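Local coordinates for alpha-catenin-like protein hmp-1 (Caenorhabditis elegans, PDB 5H5M) that takes part in the cadherin-catenin complex of adherens junctions, binding beta-catenin and actin filaments, and is required for cell migration and cell shape changes during embryonic body morphogenesis, at residues S330-A333 / N334-E337; E351-E354 / F355-A358. All coordinates share one frame; numbering follows the deposited sequence.

Contact 1 of 2, residues S330-A333 / N334-E337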
ATOM      1  N   SER A 330       1.658 -23.698   7.560  1.00 32.57           N
ATOM      2  CA  SER A 330       2.867 -24.113   8.261  1.00 36.11           C
ATOM      3  C   SER A 330       3.096 -25.612   8.127  1.00 37.85           C
ATOM      4  O   SER A 330       4.230 -26.060   7.953  1.00 43.00           O
ATOM      5  CB  SER A 330       2.791 -23.726   9.741  1.00 42.14           C
ATOM      6  OG  SER A 330       3.933 -24.185  10.440  1.00 58.02           O
ATOM      7  N   ALA A 331       2.015 -26.384   8.217  1.00 35.47           N
ATOM      8  CA  ALA A 331       2.095 -27.832   8.062  1.00 39.16           C
ATOM      9  C   ALA A 331       2.530 -28.190   6.643  1.00 35.51           C
ATOM     10  O   ALA A 331       3.251 -29.166   6.430  1.00 36.77           O
ATOM     11  CB  ALA A 331       0.760 -28.480   8.393  1.00 35.16           C
ATOM     12  N   LEU A 332       2.083 -27.392   5.678  1.00 33.75           N
ATOM     13  CA  LEU A 332       2.481 -27.563   4.287  1.00 33.40           C
ATOM     14  C   LEU A 332       3.960 -27.228   4.126  1.00 34.26           C
ATOM     15  O   LEU A 332       4.695 -27.933   3.435  1.00 48.38           O
ATOM     16  CB  LEU A 332       1.618 -26.688   3.370  1.00 31.93           C
ATOM     17  CG  LEU A 332       2.051 -26.435   1.922  1.00 35.17           C
ATOM     18  CD1 LEU A 332       2.294 -27.727   1.177  1.00 32.24           C
ATOM     19  CD2 LEU A 332       1.006 -25.600   1.192  1.00 36.70           C
ATOM     20  N   ALA A 333       4.390 -26.154   4.777  1.00 32.40           N
ATOM     21  CA  ALA A 333       5.788 -25.745   4.748  1.00 37.23           C
ATOM     22  C   ALA A 333       6.695 -26.827   5.334  1.00 49.19           C
ATOM     23  O   ALA A 333       7.769 -27.106   4.798  1.00 50.79           O
ATOM     24  CB  ALA A 333       5.969 -24.434   5.501  1.00 34.39           C
ATOM     25  N   ASN A 334       6.256 -27.438   6.430  1.00 49.67           N
ATOM     26  CA  ASN A 334       7.029 -28.497   7.070  1.00 42.63           C
ATOM     27  C   ASN A 334       7.104 -29.752   6.209  1.00 43.47           C
ATOM     28  O   ASN A 334       8.118 -30.447   6.208  1.00 55.38           O
ATOM     29  CB  ASN A 334       6.445 -28.841   8.443  1.00 40.85           C
ATOM     30  CG  ASN A 334       6.624 -27.719   9.449  1.00 63.63           C
ATOM     31  OD1 ASN A 334       7.575 -26.941   9.366  1.00 63.89           O
ATOM     32  ND2 ASN A 334       5.709 -27.633  10.409  1.00 55.64           N
ATOM     33  N   ARG A 335       6.032 -30.042   5.478  1.00 37.29           N
ATOM     34  CA  ARG A 335       6.023 -31.205   4.598  1.00 49.18           C
ATOM     35  C   ARG A 335       6.970 -31.008   3.416  1.00 41.38           C
ATOM     36  O   ARG A 335       7.527 -31.969   2.894  1.00 50.08           O
ATOM     37  CB  ARG A 335       4.606 -31.507   4.095  1.00 41.57           C
ATOM     38  CG  ARG A 335       3.668 -32.072   5.157  1.00 37.64           C
ATOM     39  CD  ARG A 335       2.336 -32.517   4.558  1.00 36.77           C
ATOM     40  NE  ARG A 335       1.636 -31.436   3.866  1.00 37.74           N
ATOM     41  CZ  ARG A 335       0.562 -30.814   4.343  1.00 38.17           C
ATOM     42  NH1 ARG A 335       0.067 -31.156   5.524  1.00 34.31           N
ATOM     43  NH2 ARG A 335      -0.015 -29.843   3.645  1.00 31.41           N
ATOM     44  N   GLN A 336       7.160 -29.758   3.010  1.00 46.55           N
ATOM     45  CA  GLN A 336       7.970 -29.451   1.836  1.00 48.07           C
ATOM     46  C   GLN A 336       9.469 -29.454   2.133  1.00 57.62           C
ATOM     47  O   GLN A 336      10.281 -29.738   1.253  1.00 63.80           O
ATOM     48  CB  GLN A 336       7.562 -28.097   1.250  1.00 41.58           C
ATOM     49  CG  GLN A 336       8.168 -27.819  -0.116  1.00 42.49           C
ATOM     50  CD  GLN A 336       7.770 -26.467  -0.674  1.00 47.20           C
ATOM     51  OE1 GLN A 336       7.349 -25.575   0.063  1.00 51.89           O
ATOM     52  NE2 GLN A 336       7.902 -26.309  -1.986  1.00 45.17           N
ATOM     53  N   GLU A 337       9.842 -29.125   3.364  1.00 59.85           N
ATOM     54  CA  GLU A 337      11.253 -29.160   3.728  1.00 53.05           C
ATOM     55  C   GLU A 337      11.622 -30.578   4.159  1.00 52.24           C
ATOM     56  O   GLU A 337      12.771 -31.002   4.030  1.00 61.17           O
ATOM     57  CB  GLU A 337      11.558 -28.126   4.821  1.00 56.14           C
ATOM     58  CG  GLU A 337      12.571 -28.553   5.867  1.00 68.23           C
ATOM     59  CD  GLU A 337      13.092 -27.382   6.684  1.00 79.72           C
ATOM     60  OE1 GLU A 337      12.292 -26.480   7.009  1.00 78.15           O
ATOM     61  OE2 GLU A 337      14.301 -27.365   7.003  1.00 85.31           O
TER
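Two torsions of Arg335 fold its side chain back along the helix onto Ala331 and Leu332: CG stands anti to the carbonyl carbon (chi1 -72°), and a bend at chi3 (-58°) turns the guanidinium toward the preceding turn. Arg335 CG lies 3.2 Å from Ala331 O, and farther out Arg335 NH2 comes to 3.6 Å from Leu332 CB, the two side chains crossing nearly at right angles. Ala331 O also sits over one face of the guanidinium, near its rim, while accepting the helical bond from Arg335 N at 3.1 Å. Beside it, Asn334 N donates to Ser330 O at 2.9 Å. The next turn is less regular: Ala333 O takes Glu337 N at 3.2 Å, whereas Gln336 N divides weakly between Leu332 O and Ala333 O, a few residues before helix 305-339 ends. Beyond this turn Arg335 NE forms a salt bridge with Glu351 of helix 345-374. A methionine in place of Arg335 would probably leave the Glu351 carboxylate without this charged partner. With its methylenes and one guanidinium face against the preceding turn and NE turned to Glu351, Arg335 carries an ionic link from helix 305-339 to the following helix.

Contact 2 of 2, residues E351-E354 / F355-A358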
ATOM      1  N   GLU A 351      -0.731 -30.375  -3.109  1.00 31.41           N
ATOM      2  CA  GLU A 351      -0.303 -29.332  -2.185  1.00 27.39           C
ATOM      3  C   GLU A 351      -0.650 -27.942  -2.711  1.00 30.35           C
ATOM      4  O   GLU A 351      -0.916 -27.024  -1.932  1.00 27.02           O
ATOM      5  CB  GLU A 351       1.200 -29.441  -1.915  1.00 29.18           C
ATOM      6  CG  GLU A 351       1.636 -30.767  -1.291  1.00 34.11           C
ATOM      7  CD  GLU A 351       1.243 -30.914   0.176  1.00 46.50           C
ATOM      8  OE1 GLU A 351       1.862 -31.747   0.871  1.00 59.95           O
ATOM      9  OE2 GLU A 351       0.321 -30.211   0.643  1.00 41.84           O
ATOM     10  N   MET A 352      -0.649 -27.793  -4.033  1.00 26.49           N
ATOM     11  CA  MET A 352      -1.070 -26.546  -4.658  1.00 28.55           C
ATOM     12  C   MET A 352      -2.537 -26.270  -4.336  1.00 27.42           C
ATOM     13  O   MET A 352      -2.908 -25.154  -3.975  1.00 25.66           O
ATOM     14  CB  MET A 352      -0.856 -26.598  -6.174  1.00 27.46           C
ATOM     15  CG  MET A 352      -1.532 -25.470  -6.938  1.00 27.23           C
ATOM     16  SD  MET A 352      -1.268 -25.572  -8.721  1.00 46.68           S
ATOM     17  CE  MET A 352      -2.123 -27.097  -9.106  1.00 41.97           C
ATOM     18  N   ASN A 353      -3.363 -27.301  -4.462  1.00 24.62           N
ATOM     19  CA  ASN A 353      -4.776 -27.188  -4.141  1.00 27.59           C
ATOM     20  C   ASN A 353      -5.004 -26.934  -2.650  1.00 32.61           C
ATOM     21  O   ASN A 353      -5.871 -26.145  -2.278  1.00 35.96           O
ATOM     22  CB  ASN A 353      -5.521 -28.449  -4.586  1.00 32.30           C
ATOM     23  CG  ASN A 353      -5.768 -28.481  -6.086  1.00 39.57           C
ATOM     24  OD1 ASN A 353      -5.997 -27.446  -6.712  1.00 43.40           O
ATOM     25  ND2 ASN A 353      -5.725 -29.674  -6.668  1.00 40.93           N
ATOM     26  N   GLU A 354      -4.224 -27.597  -1.802  1.00 30.03           N
ATOM     27  CA  GLU A 354      -4.323 -27.388  -0.359  1.00 31.37           C
ATOM     28  C   GLU A 354      -3.961 -25.957   0.023  1.00 29.40           C
ATOM     29  O   GLU A 354      -4.563 -25.376   0.924  1.00 33.59           O
ATOM     30  CB  GLU A 354      -3.428 -28.375   0.396  1.00 32.28           C
ATOM     31  CG  GLU A 354      -3.285 -28.096   1.895  1.00 32.50           C
ATOM     32  CD  GLU A 354      -4.607 -28.117   2.656  1.00 39.13           C
ATOM     33  OE1 GLU A 354      -5.607 -28.659   2.137  1.00 39.23           O
ATOM     34  OE2 GLU A 354      -4.639 -27.593   3.789  1.00 44.85           O
ATOM     35  N   PHE A 355      -2.980 -25.390  -0.671  1.00 25.55           N
ATOM     36  CA  PHE A 355      -2.576 -24.014  -0.424  1.00 22.75           C
ATOM     37  C   PHE A 355      -3.653 -23.040  -0.895  1.00 27.33           C
ATOM     38  O   PHE A 355      -3.949 -22.061  -0.213  1.00 27.80           O
ATOM     39  CB  PHE A 355      -1.249 -23.709  -1.118  1.00 22.64           C
ATOM     40  CG  PHE A 355      -0.651 -22.389  -0.722  1.00 22.26           C
ATOM     41  CD1 PHE A 355      -0.286 -22.148   0.593  1.00 31.25           C
ATOM     42  CD2 PHE A 355      -0.447 -21.395  -1.661  1.00 21.05           C
ATOM     43  CE1 PHE A 355       0.269 -20.936   0.964  1.00 28.93           C
ATOM     44  CE2 PHE A 355       0.107 -20.182  -1.295  1.00 27.74           C
ATOM     45  CZ  PHE A 355       0.467 -19.954   0.020  1.00 26.62           C
ATOM     46  N   ILE A 356      -4.230 -23.319  -2.061  1.00 27.85           N
ATOM     47  CA  ILE A 356      -5.307 -22.500  -2.612  1.00 25.68           C
ATOM     48  C   ILE A 356      -6.522 -22.492  -1.692  1.00 25.59           C
ATOM     49  O   ILE A 356      -7.094 -21.437  -1.413  1.00 28.82           O
ATOM     50  CB  ILE A 356      -5.731 -22.993  -4.014  1.00 32.17           C
ATOM     51  CG1 ILE A 356      -4.673 -22.620  -5.053  1.00 34.08           C
ATOM     52  CG2 ILE A 356      -7.078 -22.403  -4.417  1.00 31.39           C
ATOM     53  CD1 ILE A 356      -4.996 -23.112  -6.455  1.00 30.75           C
ATOM     54  N   ASN A 357      -6.911 -23.672  -1.218  1.00 29.06           N
ATOM     55  CA  ASN A 357      -8.038 -23.784  -0.298  1.00 35.44           C
ATOM     56  C   ASN A 357      -7.759 -23.083   1.026  1.00 30.38           C
ATOM     57  O   ASN A 357      -8.665 -22.524   1.638  1.00 31.93           O
ATOM     58  CB  ASN A 357      -8.389 -25.252  -0.044  1.00 28.62           C
ATOM     59  CG  ASN A 357      -8.937 -25.939  -1.279  1.00 34.44           C
ATOM     60  OD1 ASN A 357      -9.499 -25.295  -2.164  1.00 41.11           O
ATOM     61  ND2 ASN A 357      -8.776 -27.256  -1.343  1.00 33.58           N
ATOM     62  N   ALA A 358      -6.503 -23.111   1.461  1.00 26.83           N
ATOM     63  CA  ALA A 358      -6.113 -22.430   2.691  1.00 30.80           C
ATOM     64  C   ALA A 358      -6.158 -20.913   2.514  1.00 31.32           C
ATOM     65  O   ALA A 358      -6.657 -20.199   3.379  1.00 32.24           O
ATOM     66  CB  ALA A 358      -4.729 -22.871   3.128  1.00 24.29           C
TER
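Met352 and Ile356, one helical turn apart, make the apolar side-chain contact between residues 351-354 and 355-358: Met352 CG lies 4.2 Å from Ile356 CD1. Ile356 also leans on the turn behind it, for with CG1 anti to the carbonyl carbon (chi1 -74°) that atom rests 3.3 Å from Met352 O. The backbone is the tight part. Four consecutive i to i+4 hydrogen bonds run through it without a break, among them Phe355 N to Glu351 O at 2.9 Å and Ala358 N to Glu354 O at 3.0 Å. The straightest joins Asn357 N to Asn353 O, with an angle of 166° at the hydrogen. Close approaches of beta carbons accompany these bonds: Phe355 CB is 3.4 Å from Glu351 O, and Ala358 CB is 3.3 Å from Glu354 O.

The exposed Asn357 marks the looser side, although its side chain touches Arg328 of helix 305-339. Its amide folds back over the preceding turn, yet Asn357 ND2, although 3.2 Å from Asn353 O, meets it at too poor an angle for a hydrogen bond. Asn353, only partly exposed, barely reaches Ile356 with its own side chain.

The acidic groups are engaged elsewhere, Glu351 with Arg335 and Glu354 with Arg328, both by salt bridges to helix 305-339. In this M-domain fragment of a vinculin/alpha-catenin family protein, helix 345-374 turns faces of different chemistry to different neighbours. Glu351, Glu354, Asn357 and Ala358 meet helix 305-339, Ala358 against Phe325; Met352 and Ile356 meet Ile256 of helix 237-260; and the buried Phe355 packs among Leu332, Ile259, Val276 and Ala279, touching helices 237-260, 276-300 and 305-339.

How the contacts relate
From the N terminus the chain reaches contact 1 near the end of helix 305-339, then passes through residues 340-344 into helix 345-374, where contact 2 lies. Each is local to its own helix and closes no loop; they stand in series, neither nesting nor crossing. Across the helix-helix interface, however, they touch, with centres 12 Å apart. Arg335 NE reaches Glu351 OE1 at 3.0 Å in a salt bridge, and Leu332 CD2 packs 3.7 Å from Phe355 CD1, so a charged pair and an apolar pair sit in the same interface. Together the two sites tie consecutive helices of the bundle, with helices 237-260 and 276-300 as further neighbours of both.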